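PDB 4GEY: porin B from Pseudomonas putida, which forms a beta-barrel channel in the bacterial outer membrane that serves the uptake of sugars, glucose probably among them. Local coordinates for residues K24-G28 with I432-F436; L74-L78 with E90-I95. The protein carries 2 engineered substitutions. All coordinates share one frame; numbering follows the deposited sequence.

Close to its N terminus, residues 24-28 lie in a loop ahead of helix 33-40, and contact 1 joins them to residues 432-436 at the chain's end. That junction closes a loop of some 400 residues holding most of the barrel. Contact 2 is nested within it and far more local: after strand 66-79 the chain makes the short helix 80-83 and returns as strand 89-100, so that 74-78 pairs with 90-95. The two contacts do not touch, their centres being about 17 Å apart. Strand 42-57 connects them, since it pairs with the final strand, 425-435, on one side and with 66-79 on the other, bringing the barrel's last strand round to its first ones.

Contact 1 of 2, residues K24-G28 with I432-F436; sequences KWMTG and IQSSF
Phe436, the last residue of the chain, is received by a type I beta turn running from Trp25 to Gly28. Its terminal carboxylate oxygen OXT takes two bonds from one residue: Thr27 N lies 3.0 Å from OXT with an N-H...O angle of 163°, and Thr27 OG1 lies 2.6 Å from the same oxygen. Threonine suits the place because its hydroxyl, set between the backbone N and the carbonyl carbon (chi1 59°), turns to the same anion as its N-H. Arg34 of helix 33-40 adds a salt bridge to OXT, which would balance the negative chain end. A C-terminal phenylalanine is a hallmark of bacterial outer-membrane barrels, and here its ring runs alongside Met26, a selenomethionine. SE meets the ring at its edge, 3.6 Å from Phe436 CE1, in a Met-aromatic contact; the long, unbranched side chain can follow the ring's flank. Further back along the strand, Ser435 O receives Met26 N at 3.0 Å, in the carbonyl plane and on a lone pair. The small Ser435 side chain reaches the same loop, its OG donating to Lys24 O at 2.9 Å, nearly in line with that carbonyl.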
# COMPACT_ATOMS: atom_id res chain seq x y z
N LYS A 24 23.13 2.99 10.60
CA LYS A 24 21.84 2.68 9.99
C LYS A 24 21.81 1.25 9.47
O LYS A 24 20.81 0.80 8.90
CB LYS A 24 21.46 3.69 8.91
CG LYS A 24 22.36 3.72 7.68
CD LYS A 24 21.69 4.58 6.60
CE LYS A 24 22.53 4.74 5.34
NZ LYS A 24 21.85 5.61 4.33
N TRP A 25 22.91 0.53 9.66
CA TRP A 25 22.97 -0.89 9.36
C TRP A 25 23.36 -1.74 10.58
O TRP A 25 24.32 -1.46 11.30
CB TRP A 25 23.95 -1.18 8.23
CG TRP A 25 23.96 -0.17 7.14
CD1 TRP A 25 22.97 0.08 6.24
CD2 TRP A 25 25.04 0.71 6.81
NE1 TRP A 25 23.36 1.07 5.38
CE2 TRP A 25 24.63 1.48 5.71
CE3 TRP A 25 26.31 0.92 7.34
CZ2 TRP A 25 25.45 2.45 5.12
CZ3 TRP A 25 27.13 1.88 6.76
CH2 TRP A 25 26.69 2.63 5.66
N MSE A 26 22.62 -2.81 10.81
CA MSE A 26 22.90 -3.67 11.94
C MSE A 26 24.28 -4.30 11.84
O MSE A 26 24.95 -4.51 12.86
CB MSE A 26 21.84 -4.76 12.04
CG MSE A 26 21.95 -5.58 13.29
SE MSE A 26 20.66 -7.03 13.22
CE MSE A 26 21.85 -8.48 12.64
N THR A 27 24.71 -4.61 10.62
CA THR A 27 26.00 -5.28 10.42
C THR A 27 27.12 -4.25 10.22
O THR A 27 28.27 -4.61 9.99
CB THR A 27 25.95 -6.26 9.23
OG1 THR A 27 25.59 -5.57 8.03
CG2 THR A 27 24.93 -7.34 9.51
N GLY A 28 26.74 -2.97 10.30
CA GLY A 28 27.68 -1.87 10.20
C GLY A 28 28.29 -1.67 8.83
O GLY A 28 27.70 -2.05 7.81
N ILE A 432 7.74 -4.54 13.45
CA ILE A 432 9.19 -4.41 13.55
C ILE A 432 9.79 -4.04 12.21
O ILE A 432 9.45 -4.63 11.18
CB ILE A 432 9.83 -5.74 13.98
CG1 ILE A 432 9.40 -6.11 15.39
CG2 ILE A 432 11.34 -5.66 13.90
CD1 ILE A 432 10.26 -7.21 15.96
N GLN A 433 10.70 -3.06 12.21
CA GLN A 433 11.41 -2.67 11.00
C GLN A 433 12.89 -2.65 11.27
O GLN A 433 13.33 -2.03 12.22
CB GLN A 433 10.97 -1.29 10.54
CG GLN A 433 9.54 -1.22 10.08
CD GLN A 433 9.05 0.20 9.96
OE1 GLN A 433 9.40 1.06 10.77
NE2 GLN A 433 8.25 0.48 8.93
N SER A 434 13.66 -3.32 10.43
CA SER A 434 15.10 -3.32 10.62
C SER A 434 15.91 -3.41 9.32
O SER A 434 15.52 -4.11 8.38
CB SER A 434 15.50 -4.45 11.56
OG SER A 434 16.86 -4.31 11.89
N SER A 435 17.03 -2.69 9.29
CA SER A 435 17.93 -2.75 8.14
C SER A 435 19.27 -3.31 8.55
O SER A 435 19.88 -2.87 9.52
CB SER A 435 18.08 -1.37 7.49
OG SER A 435 18.21 -0.35 8.46
N PHE A 436 19.72 -4.30 7.79
CA PHE A 436 20.94 -5.02 8.11
C PHE A 436 22.13 -4.32 7.51
O PHE A 436 21.98 -3.62 6.51
CB PHE A 436 20.86 -6.46 7.59
CG PHE A 436 19.84 -7.30 8.29
CD1 PHE A 436 19.99 -7.61 9.62
CD2 PHE A 436 18.74 -7.77 7.63
CE1 PHE A 436 19.05 -8.38 10.26
CE2 PHE A 436 17.81 -8.54 8.26
CZ PHE A 436 17.96 -8.85 9.58
OXT PHE A 436 23.26 -4.44 8.01

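Contact 2 of 2, residues L74-L78 with E90-I95; sequences LGAHL and EFKLAI
Leu74-Leu78 and Glu90-Ile95 run antiparallel, 177° between their directions, and Leu74, Ala76 and Leu78 form hydrogen-bonded pairs with Ile95, Leu93 and Phe91, each pair joined by two N-H...O=C bonds. The bond from Leu78 N to Phe91 O, 2.7 Å long, is almost straight. At the non-hydrogen-bonded pairs between them, CA-H groups approach carbonyls as well, with Gly75 CA 3.1 Å from Leu93 O. Side chains alternate between the two faces. One carries the apolar set: Leu78 CB rests 4.1 Å from Phe91 CB, and Ala76 CB lies 4.3 Å from Leu93 CB. The other face is more polar. Lys92 starts with CG anti to the backbone N (chi1 178°) and then bends, laying its methylene CD 3.3 Å from Ala76 O and its CE over Gly75, where the absence of a side chain lets the aliphatic part lie close to the backbone. Its NZ is hydrogen-bonded to Gln133 on the next strand. His77 crosses this chain at about a right angle. Its ring edge is turned to the Glu90 carboxylate, CE1 standing 3.4 Å from Glu90 OE1, with ring and carboxylate planes 71° apart. Such a hairpin pair, with its leucines, phenylalanine and isoleucine on one side and histidine and lysine on the other, is typical of the wall of an outer-membrane porin, in which the apolar side probably faces lipid and the polar side the channel.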
# COMPACT_ATOMS: atom_id res chain seq x y z
N LEU A 74 15.94 -7.43 -0.46
CA LEU A 74 17.36 -7.41 -0.81
C LEU A 74 17.51 -6.44 -1.96
O LEU A 74 16.84 -6.58 -2.98
CB LEU A 74 17.79 -8.83 -1.19
CG LEU A 74 19.24 -9.30 -1.36
CD1 LEU A 74 19.71 -9.15 -2.78
CD2 LEU A 74 20.15 -8.55 -0.42
N GLY A 75 18.38 -5.44 -1.81
CA GLY A 75 18.44 -4.36 -2.78
C GLY A 75 19.82 -4.00 -3.28
O GLY A 75 20.83 -4.16 -2.57
N ALA A 76 19.88 -3.53 -4.51
CA ALA A 76 21.13 -3.03 -5.07
C ALA A 76 20.88 -1.73 -5.82
O ALA A 76 20.14 -1.70 -6.80
CB ALA A 76 21.75 -4.07 -5.98
N HIS A 77 21.49 -0.66 -5.33
CA HIS A 77 21.26 0.69 -5.84
C HIS A 77 22.52 1.20 -6.51
O HIS A 77 23.54 1.42 -5.85
CB HIS A 77 20.90 1.61 -4.69
CG HIS A 77 20.21 2.87 -5.10
ND1 HIS A 77 19.64 3.03 -6.35
CD2 HIS A 77 19.99 4.03 -4.44
CE1 HIS A 77 19.11 4.23 -6.43
NE2 HIS A 77 19.30 4.86 -5.28
N LEU A 78 22.47 1.39 -7.82
CA LEU A 78 23.68 1.74 -8.55
C LEU A 78 23.69 3.18 -9.06
O LEU A 78 22.77 3.62 -9.76
CB LEU A 78 23.93 0.75 -9.68
CG LEU A 78 24.63 -0.56 -9.34
CD1 LEU A 78 23.94 -1.33 -8.21
CD2 LEU A 78 24.75 -1.42 -10.60
N GLU A 90 20.63 5.97 -12.72
CA GLU A 90 20.55 5.10 -11.55
C GLU A 90 19.95 3.78 -11.97
O GLU A 90 19.04 3.74 -12.80
CB GLU A 90 19.64 5.70 -10.47
CG GLU A 90 19.96 7.13 -10.08
CD GLU A 90 18.96 7.68 -9.09
OE1 GLU A 90 18.24 6.88 -8.45
OE2 GLU A 90 18.89 8.92 -8.95
N PHE A 91 20.47 2.69 -11.41
CA PHE A 91 19.84 1.38 -11.56
C PHE A 91 19.45 0.87 -10.19
O PHE A 91 20.17 1.07 -9.21
CB PHE A 91 20.78 0.38 -12.24
CG PHE A 91 20.20 -1.01 -12.35
CD1 PHE A 91 19.34 -1.34 -13.39
CD2 PHE A 91 20.52 -1.98 -11.42
CE1 PHE A 91 18.81 -2.61 -13.50
CE2 PHE A 91 19.99 -3.25 -11.52
CZ PHE A 91 19.13 -3.57 -12.56
N LYS A 92 18.31 0.19 -10.12
CA LYS A 92 17.88 -0.39 -8.86
C LYS A 92 17.38 -1.81 -9.02
O LYS A 92 16.50 -2.08 -9.83
CB LYS A 92 16.81 0.47 -8.21
CG LYS A 92 16.29 -0.10 -6.92
CD LYS A 92 17.38 -0.22 -5.88
CE LYS A 92 16.83 -0.80 -4.59
NZ LYS A 92 15.75 0.05 -4.04
N LEU A 93 17.95 -2.72 -8.24
CA LEU A 93 17.47 -4.10 -8.21
C LEU A 93 16.94 -4.41 -6.80
O LEU A 93 17.64 -4.19 -5.81
CB LEU A 93 18.58 -5.07 -8.64
CG LEU A 93 18.35 -6.57 -8.47
CD1 LEU A 93 16.96 -7.01 -8.90
CD2 LEU A 93 19.42 -7.37 -9.21
N ALA A 94 15.70 -4.89 -6.73
CA ALA A 94 15.13 -5.30 -5.45
C ALA A 94 14.43 -6.63 -5.56
O ALA A 94 13.62 -6.84 -6.46
CB ALA A 94 14.18 -4.25 -4.91
N ILE A 95 14.76 -7.53 -4.63
CA ILE A 95 14.14 -8.84 -4.53
C ILE A 95 13.52 -8.99 -3.14
O ILE A 95 14.10 -8.58 -2.15
CB ILE A 95 15.18 -9.94 -4.78
CG1 ILE A 95 15.73 -9.81 -6.20
CG2 ILE A 95 14.56 -11.29 -4.61
CD1 ILE A 95 16.52 -11.01 -6.66